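Acetyltransferase, GNAT family (Colwellia psychrerythraea, PDB 3IWG) probably transfers an acyl group, other than an aminoacyl group, to an acceptor molecule. Local coordinates at residues I141-V155 against Y173-W186. Sequence-based numbering, arbitrary orientation.
Sequences IDMQIAGTEQLTAFV and YGNLIERKELFGYW
Gln144 O is gripped twice: Gly184 N donates to it at 3.1 Å, and a water that also accepts from Trp186 NE1 and donates to Gln150 OE1 gives it a second proton. Gln144 N donates in turn to Gly184 O, completing the antiparallel hydrogen-bonded pair, and Ala146 N reaches Leu182 O in a nearly straight bond of 2.9 Å (174°). The Gln144 and Trp186 side chains cross at about a right angle, amide and indole planes 49° apart, with Gln144 NE2 3.3 Å from Trp186 CD1. Gln150 NE2 donates to Gln144 OE1 from above the carbonyl plane, while Gln150 OE1 takes the Gly147 N-H. An alanine here, lacking the Gln150 amide, is likely to leave Gly147 N without this acceptor, the water without one of its two acceptors and the Gln144 amide less restrained in its rotation. On the same side of the strands, Phe154 sets its edge against Gly184, CZ to CA 3.6 Å, where a side chain would clash; Leu182 CD2 lies over one face of the ring. At the start of helix 151-155, Leu151 CD1 presses on Tyr173 CB at 3.4 Å. Across the sheet, Ile145 CG1 lies over one face of Phe183, toward the rim (CH-pi); that ring also meets Phe230 and His234 edge-to-face. Ile141 (chi1 67°) lays CD1 over the centre of the Tyr185 ring. Strand 144-145, helices 151-162 and 166-178 and strand 182-187 form the beta-alpha-alpha-beta opening of the chain's second GNAT domain, its two helices on one face of the sheet and the later helix 223-237 on the other.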
loop_
_atom_site.group_PDB
_atom_site.type_symbol
_atom_site.label_atom_id
_atom_site.label_comp_id
_atom_site.label_asym_id
_atom_site.label_seq_id
_atom_site.Cartn_x
_atom_site.Cartn_y
_atom_site.Cartn_z
ATOM N N ILE A 141 -12.760 -25.738 -5.745
ATOM C CA ILE A 141 -11.361 -25.543 -6.126
ATOM C C ILE A 141 -10.473 -25.346 -4.915
ATOM O O ILE A 141 -10.950 -25.078 -3.827
ATOM C CB ILE A 141 -11.146 -24.301 -7.009
ATOM C CG1 ILE A 141 -11.428 -23.009 -6.235
ATOM C CG2 ILE A 141 -11.979 -24.384 -8.288
ATOM C CD1 ILE A 141 -11.045 -21.748 -7.014
ATOM N N ASP A 142 -9.171 -25.468 -5.127
ATOM C CA ASP A 142 -8.179 -25.143 -4.097
ATOM C C ASP A 142 -7.432 -23.860 -4.495
ATOM O O ASP A 142 -6.832 -23.787 -5.554
ATOM C CB ASP A 142 -7.194 -26.308 -3.874
ATOM C CG ASP A 142 -6.376 -26.160 -2.551
ATOM O OD1 ASP A 142 -6.867 -25.559 -1.537
ATOM O OD2 ASP A 142 -5.216 -26.640 -2.535
HETATM N N MSE A 143 -7.512 -22.838 -3.661
HETATM C CA MSE A 143 -6.700 -21.642 -3.858
HETATM C C MSE A 143 -5.559 -21.659 -2.840
HETATM O O MSE A 143 -5.719 -22.166 -1.717
HETATM C CB MSE A 143 -7.542 -20.382 -3.712
HETATM C CG MSE A 143 -8.628 -20.237 -4.730
HETATM SE SE MSE A 143 -9.636 -18.643 -4.519
HETATM C CE MSE A 143 -8.369 -17.472 -5.439
ATOM N N GLN A 144 -4.396 -21.128 -3.236
ATOM C CA GLN A 144 -3.261 -21.059 -2.322
ATOM C C GLN A 144 -3.039 -19.619 -1.817
ATOM O O GLN A 144 -3.125 -18.658 -2.559
ATOM C CB GLN A 144 -2.010 -21.688 -2.950
ATOM C CG GLN A 144 -1.222 -20.772 -3.903
ATOM C CD GLN A 144 0.021 -21.438 -4.588
ATOM O OE1 GLN A 144 1.170 -21.099 -4.257
ATOM N NE2 GLN A 144 -0.217 -22.350 -5.572
ATOM N N ILE A 145 -2.795 -19.478 -0.516
ATOM C CA ILE A 145 -2.660 -18.153 0.077
ATOM C C ILE A 145 -1.433 -17.495 -0.544
ATOM O O ILE A 145 -0.465 -18.187 -0.801
ATOM C CB ILE A 145 -2.553 -18.231 1.598
ATOM C CG1 ILE A 145 -2.740 -16.833 2.198
ATOM C CG2 ILE A 145 -1.213 -18.875 2.032
ATOM C CD1 ILE A 145 -2.777 -16.834 3.668
ATOM N N ALA A 146 -1.495 -16.200 -0.866
ATOM C CA ALA A 146 -0.329 -15.551 -1.488
ATOM C C ALA A 146 0.800 -15.342 -0.455
ATOM O O ALA A 146 0.579 -15.035 0.707
ATOM C CB ALA A 146 -0.695 -14.238 -2.143
ATOM N N GLY A 147 2.014 -15.580 -0.914
ATOM C CA GLY A 147 3.215 -15.269 -0.157
ATOM C C GLY A 147 3.946 -14.135 -0.868
ATOM O O GLY A 147 3.684 -13.807 -2.038
ATOM N N THR A 148 4.902 -13.589 -0.136
ATOM C CA THR A 148 5.652 -12.411 -0.502
ATOM C C THR A 148 6.262 -12.603 -1.857
ATOM O O THR A 148 6.189 -11.723 -2.686
ATOM C CB THR A 148 6.725 -12.170 0.578
ATOM O OG1 THR A 148 6.085 -12.208 1.873
ATOM C CG2 THR A 148 7.404 -10.830 0.390
ATOM N N GLU A 149 6.792 -13.793 -2.098
ATOM C CA GLU A 149 7.452 -14.097 -3.359
ATOM C C GLU A 149 6.583 -13.907 -4.600
ATOM O O GLU A 149 7.094 -13.620 -5.676
ATOM C CB GLU A 149 8.066 -15.512 -3.317
ATOM C CG GLU A 149 9.203 -15.631 -2.236
ATOM C CD GLU A 149 9.902 -17.020 -2.199
ATOM O OE1 GLU A 149 9.270 -18.012 -2.658
ATOM O OE2 GLU A 149 11.076 -17.123 -1.712
ATOM N N GLN A 150 5.270 -14.023 -4.443
ATOM C CA GLN A 150 4.355 -13.974 -5.566
ATOM C C GLN A 150 3.732 -12.582 -5.770
ATOM O O GLN A 150 2.865 -12.409 -6.631
ATOM C CB GLN A 150 3.223 -15.004 -5.332
ATOM C CG GLN A 150 3.709 -16.427 -5.000
ATOM C CD GLN A 150 2.591 -17.359 -4.524
ATOM O OE1 GLN A 150 1.747 -16.969 -3.747
ATOM N NE2 GLN A 150 2.581 -18.588 -5.010
ATOM N N LEU A 151 4.150 -11.583 -4.999
ATOM C CA LEU A 151 3.481 -10.282 -5.125
ATOM C C LEU A 151 3.504 -9.790 -6.542
ATOM O O LEU A 151 2.494 -9.266 -7.025
ATOM C CB LEU A 151 4.117 -9.239 -4.206
ATOM C CG LEU A 151 3.653 -7.778 -4.183
ATOM C CD1 LEU A 151 2.190 -7.588 -3.744
ATOM C CD2 LEU A 151 4.610 -6.986 -3.221
ATOM N N THR A 152 4.645 -9.942 -7.222
ATOM C CA THR A 152 4.783 -9.307 -8.538
ATOM C C THR A 152 3.841 -9.987 -9.531
ATOM O O THR A 152 3.293 -9.335 -10.434
ATOM C CB THR A 152 6.252 -9.283 -9.155
ATOM O OG1 THR A 152 6.166 -8.722 -10.491
ATOM C CG2 THR A 152 6.858 -10.712 -9.302
ATOM N N ALA A 153 3.677 -11.295 -9.386
ATOM C CA ALA A 153 2.775 -12.013 -10.271
ATOM C C ALA A 153 1.337 -11.530 -10.045
ATOM O O ALA A 153 0.610 -11.226 -11.004
ATOM C CB ALA A 153 2.912 -13.522 -10.054
ATOM N N PHE A 154 0.937 -11.373 -8.789
ATOM C CA PHE A 154 -0.389 -10.809 -8.542
ATOM C C PHE A 154 -0.550 -9.408 -9.136
ATOM O O PHE A 154 -1.579 -9.065 -9.713
ATOM C CB PHE A 154 -0.689 -10.827 -7.057
ATOM C CG PHE A 154 -1.187 -12.168 -6.546
ATOM C CD1 PHE A 154 -2.542 -12.516 -6.619
ATOM C CD2 PHE A 154 -0.323 -13.075 -5.994
ATOM C CE1 PHE A 154 -2.982 -13.763 -6.119
ATOM C CE2 PHE A 154 -0.760 -14.308 -5.512
ATOM C CZ PHE A 154 -2.079 -14.663 -5.573
ATOM N N VAL A 155 0.469 -8.576 -8.979
ATOM C CA VAL A 155 0.418 -7.169 -9.447
ATOM C C VAL A 155 0.293 -7.119 -10.957
ATOM O O VAL A 155 -0.594 -6.450 -11.507
ATOM C CB VAL A 155 1.650 -6.359 -8.949
ATOM C CG1 VAL A 155 1.896 -5.090 -9.785
ATOM C CG2 VAL A 155 1.489 -6.036 -7.414
ATOM N N TYR A 173 -1.635 -4.865 -2.521
ATOM C CA TYR A 173 -1.405 -6.283 -2.440
ATOM C C TYR A 173 -0.340 -6.649 -1.426
ATOM O O TYR A 173 -0.485 -7.623 -0.745
ATOM C CB TYR A 173 -1.099 -6.852 -3.819
ATOM C CG TYR A 173 -2.272 -7.120 -4.724
ATOM C CD1 TYR A 173 -3.549 -7.412 -4.232
ATOM C CD2 TYR A 173 -2.074 -7.214 -6.103
ATOM C CE1 TYR A 173 -4.607 -7.719 -5.116
ATOM C CE2 TYR A 173 -3.125 -7.542 -6.992
ATOM C CZ TYR A 173 -4.369 -7.798 -6.491
ATOM O OH TYR A 173 -5.340 -8.124 -7.395
ATOM N N GLY A 174 0.690 -5.830 -1.251
ATOM C CA GLY A 174 1.697 -6.121 -0.209
ATOM C C GLY A 174 1.058 -6.178 1.165
ATOM O O GLY A 174 1.292 -7.063 1.996
ATOM N N ASN A 175 0.212 -5.207 1.403
ATOM C CA ASN A 175 -0.520 -5.162 2.621
ATOM C C ASN A 175 -1.497 -6.336 2.748
ATOM O O ASN A 175 -1.603 -6.924 3.814
ATOM C CB ASN A 175 -1.236 -3.838 2.689
ATOM C CG ASN A 175 -1.912 -3.621 4.018
ATOM O OD1 ASN A 175 -3.105 -3.501 4.059
ATOM N ND2 ASN A 175 -1.129 -3.544 5.100
ATOM N N LEU A 176 -2.202 -6.726 1.685
ATOM C CA LEU A 176 -3.115 -7.875 1.832
ATOM C C LEU A 176 -2.350 -9.171 2.158
ATOM O O LEU A 176 -2.797 -9.992 2.953
ATOM C CB LEU A 176 -3.961 -8.049 0.597
ATOM C CG LEU A 176 -5.395 -7.491 0.454
ATOM C CD1 LEU A 176 -5.764 -6.258 1.256
ATOM C CD2 LEU A 176 -5.701 -7.295 -1.013
ATOM N N ILE A 177 -1.177 -9.331 1.557
ATOM C CA ILE A 177 -0.358 -10.499 1.756
ATOM C C ILE A 177 0.003 -10.607 3.237
ATOM O O ILE A 177 -0.143 -11.686 3.836
ATOM C CB ILE A 177 0.892 -10.408 0.895
ATOM C CG1 ILE A 177 0.562 -10.765 -0.562
ATOM C CG2 ILE A 177 2.012 -11.305 1.481
ATOM C CD1 ILE A 177 1.713 -10.748 -1.462
ATOM N N GLU A 178 0.410 -9.483 3.842
ATOM C CA GLU A 178 0.761 -9.451 5.266
ATOM C C GLU A 178 -0.420 -9.743 6.127
ATOM O O GLU A 178 -0.278 -10.371 7.192
ATOM C CB GLU A 178 1.293 -8.081 5.679
ATOM C CG GLU A 178 2.646 -7.739 4.982
ATOM C CD GLU A 178 3.287 -6.479 5.577
ATOM O OE1 GLU A 178 3.345 -6.392 6.826
ATOM O OE2 GLU A 178 3.738 -5.613 4.793
ATOM N N ARG A 179 -1.598 -9.323 5.671
ATOM C CA ARG A 179 -2.817 -9.598 6.439
ATOM C C ARG A 179 -3.338 -11.021 6.144
ATOM O O ARG A 179 -4.305 -11.423 6.733
ATOM C CB ARG A 179 -3.921 -8.580 6.121
ATOM C CG ARG A 179 -3.640 -7.139 6.528
ATOM C CD ARG A 179 -4.717 -6.124 5.972
ATOM N NE ARG A 179 -6.080 -6.363 6.492
ATOM C CZ ARG A 179 -6.497 -6.012 7.719
ATOM N NH1 ARG A 179 -5.694 -5.376 8.569
ATOM N NH2 ARG A 179 -7.732 -6.290 8.115
ATOM N N LYS A 180 -2.676 -11.760 5.249
ATOM C CA LYS A 180 -3.167 -13.073 4.781
ATOM C C LYS A 180 -4.601 -13.053 4.173
ATOM O O LYS A 180 -5.424 -13.943 4.403
ATOM C CB LYS A 180 -3.031 -14.087 5.929
ATOM C CG LYS A 180 -1.654 -13.998 6.652
ATOM C CD LYS A 180 -1.349 -15.262 7.448
ATOM C CE LYS A 180 -0.079 -15.135 8.353
ATOM N NZ LYS A 180 -0.378 -15.597 9.768
ATOM N N GLU A 181 -4.882 -12.029 3.382
ATOM C CA GLU A 181 -6.205 -11.881 2.790
ATOM C C GLU A 181 -6.253 -12.188 1.314
ATOM O O GLU A 181 -7.329 -12.129 0.691
ATOM C CB GLU A 181 -6.759 -10.487 3.082
ATOM C CG GLU A 181 -7.043 -10.276 4.550
ATOM C CD GLU A 181 -7.423 -8.845 4.893
ATOM O OE1 GLU A 181 -7.191 -7.952 4.061
ATOM O OE2 GLU A 181 -7.935 -8.606 6.010
ATOM N N LEU A 182 -5.103 -12.474 0.711
ATOM C CA LEU A 182 -5.063 -12.628 -0.743
ATOM C C LEU A 182 -4.847 -14.080 -1.118
ATOM O O LEU A 182 -4.025 -14.746 -0.507
ATOM C CB LEU A 182 -3.971 -11.740 -1.343
ATOM C CG LEU A 182 -3.730 -11.715 -2.882
ATOM C CD1 LEU A 182 -4.907 -11.188 -3.668
ATOM C CD2 LEU A 182 -2.460 -10.881 -3.180
ATOM N N PHE A 183 -5.575 -14.559 -2.136
ATOM C CA PHE A 183 -5.390 -15.914 -2.611
ATOM C C PHE A 183 -5.311 -15.970 -4.142
ATOM O O PHE A 183 -5.841 -15.116 -4.847
ATOM C CB PHE A 183 -6.539 -16.809 -2.140
ATOM C CG PHE A 183 -6.643 -16.934 -0.648
ATOM C CD1 PHE A 183 -7.180 -15.921 0.106
ATOM C CD2 PHE A 183 -6.229 -18.084 0.008
ATOM C CE1 PHE A 183 -7.268 -16.025 1.486
ATOM C CE2 PHE A 183 -6.321 -18.178 1.403
ATOM C CZ PHE A 183 -6.862 -17.141 2.126
ATOM N N GLY A 184 -4.674 -17.018 -4.638
ATOM C CA GLY A 184 -4.499 -17.216 -6.064
ATOM C C GLY A 184 -4.977 -18.582 -6.479
ATOM O O GLY A 184 -4.856 -19.545 -5.718
ATOM N N TYR A 185 -5.547 -18.647 -7.672
ATOM C CA TYR A 185 -5.949 -19.903 -8.265
ATOM C C TYR A 185 -5.076 -20.076 -9.487
ATOM O O TYR A 185 -5.143 -19.290 -10.423
ATOM C CB TYR A 185 -7.437 -19.868 -8.613
ATOM C CG TYR A 185 -8.024 -21.099 -9.263
ATOM C CD1 TYR A 185 -7.784 -22.373 -8.754
ATOM C CD2 TYR A 185 -8.879 -20.982 -10.355
ATOM C CE1 TYR A 185 -8.357 -23.498 -9.334
ATOM C CE2 TYR A 185 -9.440 -22.102 -10.971
ATOM C CZ TYR A 185 -9.182 -23.349 -10.459
ATOM O OH TYR A 185 -9.765 -24.441 -11.035
ATOM N N TRP A 186 -4.245 -21.114 -9.431
ATOM C CA TRP A 186 -3.097 -21.304 -10.306
ATOM C C TRP A 186 -3.279 -22.498 -11.196
ATOM O O TRP A 186 -3.914 -23.506 -10.836
ATOM C CB TRP A 186 -1.820 -21.571 -9.474
ATOM C CG TRP A 186 -1.385 -20.421 -8.643
ATOM C CD1 TRP A 186 -1.779 -20.129 -7.386
ATOM C CD2 TRP A 186 -0.463 -19.417 -9.018
ATOM N NE1 TRP A 186 -1.150 -19.004 -6.940
ATOM C CE2 TRP A 186 -0.334 -18.543 -7.934
ATOM C CE3 TRP A 186 0.296 -19.183 -10.165
ATOM C CZ2 TRP A 186 0.516 -17.432 -7.964
ATOM C CZ3 TRP A 186 1.160 -18.089 -10.185
ATOM C CH2 TRP A 186 1.253 -17.233 -9.103
HETATM O O HOH W 1 -4.381 -22.904 -6.736
HETATM O O HOH W 2 -1.190 -17.807 -4.411
HETATM O O HOH W 3 -2.427 -13.450 1.451
HETATM O O HOH W 4 -0.158 -14.138 2.888
#